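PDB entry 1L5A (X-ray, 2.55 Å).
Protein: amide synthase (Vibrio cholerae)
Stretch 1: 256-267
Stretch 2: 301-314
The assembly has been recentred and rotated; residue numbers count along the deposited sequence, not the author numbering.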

# COMPACT_ATOMS: atom_id res chain seq x y z
N LEU A 256 -13.93 25.83 -1.26
CA LEU A 256 -13.46 25.94 -2.65
C LEU A 256 -13.54 24.51 -3.15
O LEU A 256 -12.92 23.64 -2.57
CB LEU A 256 -12.01 26.38 -2.72
CG LEU A 256 -11.59 27.26 -3.90
CD1 LEU A 256 -10.10 27.04 -4.18
CD2 LEU A 256 -12.41 26.98 -5.15
N TRP A 257 -14.30 24.25 -4.21
CA TRP A 257 -14.42 22.89 -4.72
C TRP A 257 -13.38 22.61 -5.78
O TRP A 257 -13.07 23.48 -6.60
CB TRP A 257 -15.81 22.63 -5.27
CG TRP A 257 -16.88 22.57 -4.22
CD1 TRP A 257 -17.49 23.64 -3.61
CD2 TRP A 257 -17.46 21.39 -3.64
NE1 TRP A 257 -18.42 23.19 -2.69
CE2 TRP A 257 -18.42 21.82 -2.69
CE3 TRP A 257 -17.26 20.02 -3.84
CZ2 TRP A 257 -19.18 20.92 -1.94
CZ3 TRP A 257 -18.02 19.12 -3.09
CH2 TRP A 257 -18.97 19.57 -2.15
N LEU A 258 -12.85 21.38 -5.74
CA LEU A 258 -11.81 20.89 -6.64
C LEU A 258 -12.17 19.59 -7.30
O LEU A 258 -13.00 18.82 -6.80
CB LEU A 258 -10.53 20.56 -5.88
CG LEU A 258 -9.80 21.58 -5.06
CD1 LEU A 258 -8.71 20.87 -4.29
CD2 LEU A 258 -9.22 22.63 -5.99
N PRO A 259 -11.53 19.31 -8.44
CA PRO A 259 -11.84 18.04 -9.08
C PRO A 259 -10.59 17.18 -8.84
O PRO A 259 -9.48 17.58 -9.22
CB PRO A 259 -12.02 18.43 -10.56
CG PRO A 259 -10.99 19.47 -10.74
CD PRO A 259 -10.99 20.27 -9.42
N PHE A 260 -10.74 16.05 -8.16
CA PHE A 260 -9.61 15.14 -7.98
C PHE A 260 -9.76 14.07 -9.08
O PHE A 260 -10.74 13.30 -9.10
CB PHE A 260 -9.62 14.48 -6.60
CG PHE A 260 -8.64 13.34 -6.47
CD1 PHE A 260 -7.31 13.51 -6.87
CD2 PHE A 260 -9.06 12.09 -6.04
CE1 PHE A 260 -6.42 12.44 -6.84
CE2 PHE A 260 -8.17 11.01 -6.00
CZ PHE A 260 -6.85 11.19 -6.40
N MET A 261 -8.81 14.03 -10.01
CA MET A 261 -8.87 13.10 -11.14
C MET A 261 -9.13 11.64 -10.73
O MET A 261 -9.85 10.90 -11.43
CB MET A 261 -7.57 13.18 -11.96
CG MET A 261 -7.25 14.57 -12.49
SD MET A 261 -8.68 15.29 -13.31
CE MET A 261 -8.96 16.79 -12.38
N ASN A 262 -8.54 11.22 -9.61
CA ASN A 262 -8.74 9.86 -9.13
C ASN A 262 -8.06 8.85 -10.08
O ASN A 262 -8.53 7.73 -10.25
CB ASN A 262 -10.24 9.62 -9.02
CG ASN A 262 -10.59 8.69 -7.88
OD1 ASN A 262 -9.96 8.70 -6.83
ND2 ASN A 262 -11.62 7.89 -8.08
N ARG A 263 -6.94 9.26 -10.69
CA ARG A 263 -6.15 8.43 -11.60
C ARG A 263 -4.84 8.07 -10.91
O ARG A 263 -4.16 7.13 -11.29
CB ARG A 263 -5.79 9.20 -12.88
CG ARG A 263 -6.96 9.78 -13.65
CD ARG A 263 -7.59 8.75 -14.53
NE ARG A 263 -8.83 9.24 -15.12
CZ ARG A 263 -9.49 8.64 -16.10
NH1 ARG A 263 -9.01 7.51 -16.62
NH2 ARG A 263 -10.65 9.12 -16.52
N TRP A 264 -4.49 8.86 -9.90
CA TRP A 264 -3.26 8.69 -9.13
C TRP A 264 -3.08 7.31 -8.52
O TRP A 264 -3.93 6.83 -7.76
CB TRP A 264 -3.21 9.76 -8.05
CG TRP A 264 -1.98 9.72 -7.22
CD1 TRP A 264 -0.74 9.32 -7.61
CD2 TRP A 264 -1.87 10.13 -5.86
NE1 TRP A 264 0.15 9.45 -6.58
CE2 TRP A 264 -0.51 9.95 -5.48
CE3 TRP A 264 -2.78 10.63 -4.91
CZ2 TRP A 264 -0.04 10.25 -4.20
CZ3 TRP A 264 -2.31 10.93 -3.64
CH2 TRP A 264 -0.95 10.73 -3.29
N GLY A 265 -1.98 6.66 -8.87
CA GLY A 265 -1.70 5.33 -8.36
C GLY A 265 -2.70 4.26 -8.75
O GLY A 265 -2.68 3.18 -8.17
N SER A 266 -3.55 4.52 -9.74
CA SER A 266 -4.56 3.54 -10.14
C SER A 266 -4.48 3.08 -11.59
O SER A 266 -3.93 3.75 -12.46
CB SER A 266 -5.95 4.12 -9.88
OG SER A 266 -6.96 3.35 -10.52
N VAL A 267 -5.06 1.92 -11.85
CA VAL A 267 -5.06 1.40 -13.20
C VAL A 267 -5.90 2.32 -14.09
O VAL A 267 -5.84 2.25 -15.31
CB VAL A 267 -5.59 -0.04 -13.22
CG1 VAL A 267 -7.09 -0.05 -12.96
CG2 VAL A 267 -5.20 -0.71 -14.52
N ALA A 301 -3.24 20.48 2.91
CA ALA A 301 -4.68 20.31 3.02
C ALA A 301 -5.20 19.73 1.71
O ALA A 301 -6.06 18.84 1.69
CB ALA A 301 -5.36 21.65 3.32
N ILE A 302 -4.67 20.24 0.60
CA ILE A 302 -5.07 19.75 -0.71
C ILE A 302 -4.66 18.30 -0.86
O ILE A 302 -5.47 17.45 -1.22
CB ILE A 302 -4.45 20.58 -1.84
CG1 ILE A 302 -5.06 21.99 -1.84
CG2 ILE A 302 -4.69 19.89 -3.17
CD1 ILE A 302 -4.32 23.00 -2.70
N ARG A 303 -3.39 18.03 -0.55
CA ARG A 303 -2.85 16.67 -0.65
C ARG A 303 -3.72 15.69 0.13
O ARG A 303 -4.03 14.57 -0.32
CB ARG A 303 -1.45 16.61 -0.07
CG ARG A 303 -0.81 15.27 -0.26
CD ARG A 303 -0.03 15.35 -1.54
NE ARG A 303 -0.53 14.45 -2.57
CZ ARG A 303 -0.34 14.67 -3.87
NH1 ARG A 303 0.33 15.75 -4.27
NH2 ARG A 303 -0.84 13.83 -4.76
N SER A 304 -4.07 16.11 1.33
CA SER A 304 -4.90 15.32 2.20
C SER A 304 -6.20 14.97 1.46
O SER A 304 -6.72 13.87 1.63
CB SER A 304 -5.19 16.12 3.47
OG SER A 304 -6.05 15.40 4.32
N LEU A 305 -6.71 15.89 0.64
CA LEU A 305 -7.95 15.61 -0.09
C LEU A 305 -7.70 14.48 -1.10
O LEU A 305 -8.50 13.55 -1.22
CB LEU A 305 -8.43 16.87 -0.84
CG LEU A 305 -8.86 18.10 -0.04
CD1 LEU A 305 -9.33 19.15 -1.02
CD2 LEU A 305 -10.00 17.78 0.95
N TYR A 306 -6.60 14.55 -1.81
CA TYR A 306 -6.27 13.51 -2.79
C TYR A 306 -6.12 12.12 -2.14
O TYR A 306 -6.58 11.13 -2.70
CB TYR A 306 -4.98 13.87 -3.52
CG TYR A 306 -5.02 15.19 -4.24
CD1 TYR A 306 -3.84 15.87 -4.57
CD2 TYR A 306 -6.24 15.74 -4.67
CE1 TYR A 306 -3.86 17.05 -5.31
CE2 TYR A 306 -6.27 16.93 -5.42
CZ TYR A 306 -5.08 17.58 -5.74
OH TYR A 306 -5.09 18.72 -6.49
N LEU A 307 -5.49 12.06 -0.97
CA LEU A 307 -5.30 10.78 -0.29
C LEU A 307 -6.61 10.08 0.11
O LEU A 307 -6.67 8.85 0.15
CB LEU A 307 -4.41 10.97 0.95
CG LEU A 307 -2.96 11.33 0.59
CD1 LEU A 307 -2.27 11.98 1.77
CD2 LEU A 307 -2.20 10.09 0.13
N HIS A 308 -7.65 10.86 0.39
CA HIS A 308 -8.93 10.26 0.76
C HIS A 308 -9.90 10.48 -0.39
O HIS A 308 -11.10 10.17 -0.29
CB HIS A 308 -9.46 10.89 2.05
CG HIS A 308 -8.51 10.80 3.21
ND1 HIS A 308 -7.51 11.72 3.43
CD2 HIS A 308 -8.36 9.85 4.17
CE1 HIS A 308 -6.78 11.35 4.47
NE2 HIS A 308 -7.28 10.22 4.94
N GLY A 309 -9.36 10.98 -1.50
CA GLY A 309 -10.12 11.30 -2.70
C GLY A 309 -10.91 10.26 -3.48
O GLY A 309 -11.76 10.61 -4.29
N ARG A 310 -10.64 8.98 -3.25
CA ARG A 310 -11.32 7.93 -3.98
C ARG A 310 -12.70 7.67 -3.40
O ARG A 310 -13.51 6.93 -3.98
CB ARG A 310 -10.47 6.65 -3.95
CG ARG A 310 -11.00 5.51 -4.78
CD ARG A 310 -9.93 4.47 -5.05
NE ARG A 310 -10.36 3.54 -6.10
CZ ARG A 310 -9.53 2.82 -6.85
NH1 ARG A 310 -8.22 2.91 -6.67
NH2 ARG A 310 -10.01 2.00 -7.77
N TYR A 311 -12.96 8.28 -2.23
CA TYR A 311 -14.28 8.12 -1.58
C TYR A 311 -15.21 9.08 -2.34
O TYR A 311 -14.98 10.28 -2.41
CB TYR A 311 -14.18 8.48 -0.08
CG TYR A 311 -15.30 7.92 0.79
CD1 TYR A 311 -15.34 6.57 1.13
CD2 TYR A 311 -16.32 8.75 1.26
CE1 TYR A 311 -16.37 6.05 1.91
CE2 TYR A 311 -17.35 8.25 2.03
CZ TYR A 311 -17.38 6.90 2.36
OH TYR A 311 -18.44 6.43 3.11
N ARG A 312 -16.24 8.52 -2.95
CA ARG A 312 -17.19 9.31 -3.73
C ARG A 312 -17.96 10.39 -2.95
O ARG A 312 -18.53 10.13 -1.88
CB ARG A 312 -18.16 8.37 -4.43
CG ARG A 312 -17.55 7.61 -5.61
CD ARG A 312 -17.91 8.35 -6.86
NE ARG A 312 -16.77 8.92 -7.56
CZ ARG A 312 -16.81 10.07 -8.21
NH1 ARG A 312 -17.93 10.78 -8.24
NH2 ARG A 312 -15.74 10.52 -8.84
N ILE A 313 -17.98 11.59 -3.52
CA ILE A 313 -18.69 12.69 -2.90
C ILE A 313 -20.18 12.34 -2.80
O ILE A 313 -20.86 12.77 -1.87
CB ILE A 313 -18.52 14.00 -3.73
CG1 ILE A 313 -19.14 15.18 -2.98
CG2 ILE A 313 -19.16 13.85 -5.11
CD1 ILE A 313 -18.34 15.67 -1.80
N GLU A 314 -20.68 11.55 -3.74
CA GLU A 314 -22.08 11.15 -3.70
C GLU A 314 -22.29 10.37 -2.43
O GLU A 314 -23.33 10.48 -1.78
CB GLU A 314 -22.46 10.27 -4.90
CG GLU A 314 -22.42 10.97 -6.27
CD GLU A 314 -21.01 11.09 -6.84
OE1 GLU A 314 -20.09 10.45 -6.27
OE2 GLU A 314 -20.83 11.79 -7.86
O HOH W 1 -14.55 7.91 -9.00

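At the centre of the contact lies Phe-260, the last residue of strand 256-260, whose side chain points toward the helix 301-307. Its ring lies flat beneath the helix backbone: Tyr-306 CA sits 4.1 Å from the centroid of the Phe-260 ring, almost on the ring normal, a CH-pi contact. The Tyr-306 ring is near parallel to it but slid apart, with Phe-260 CD1 3.3 Å from Tyr-306 CD2. Gly-309 suits the ring's edge, since a CB there would fall 2.4 Å from Phe-260 CD2.

Strand and helix axes cross at 48° and come within 9.6 Å, a gap filled by side chains. Leu-258, also facing the helix, brings its CD1 to 3.7 Å from Leu-305 CD1, and, farther along, Trp-257 CZ3 meets Ile-313 CD1, in the helix that begins at Ile-313, at 3.7 Å. All four residues are buried, and the carbons that touch have no hydrogen bonds to satisfy, so they pack away from water.

Beyond the strand, Trp-264 offers a broad surface to the helix. Its CH2 packs 3.7 Å from Leu-307 CD2, while the Arg-303 guanidinium lies over one face of its six-membered ring, CZ 4.4 Å from the centroid: a cation-pi pairing of positive charge with pi electrons.

No direct hydrogen bond joins the stretches. At the polar edge, water 1 accepts from Arg-312 NE (2.8 Å) and, weakly, from Asn-262 ND2 (3.1 Å), bridging the two. Arg-312 NH1 also forms a salt bridge with Glu-314 OE1 at 2.9 Å.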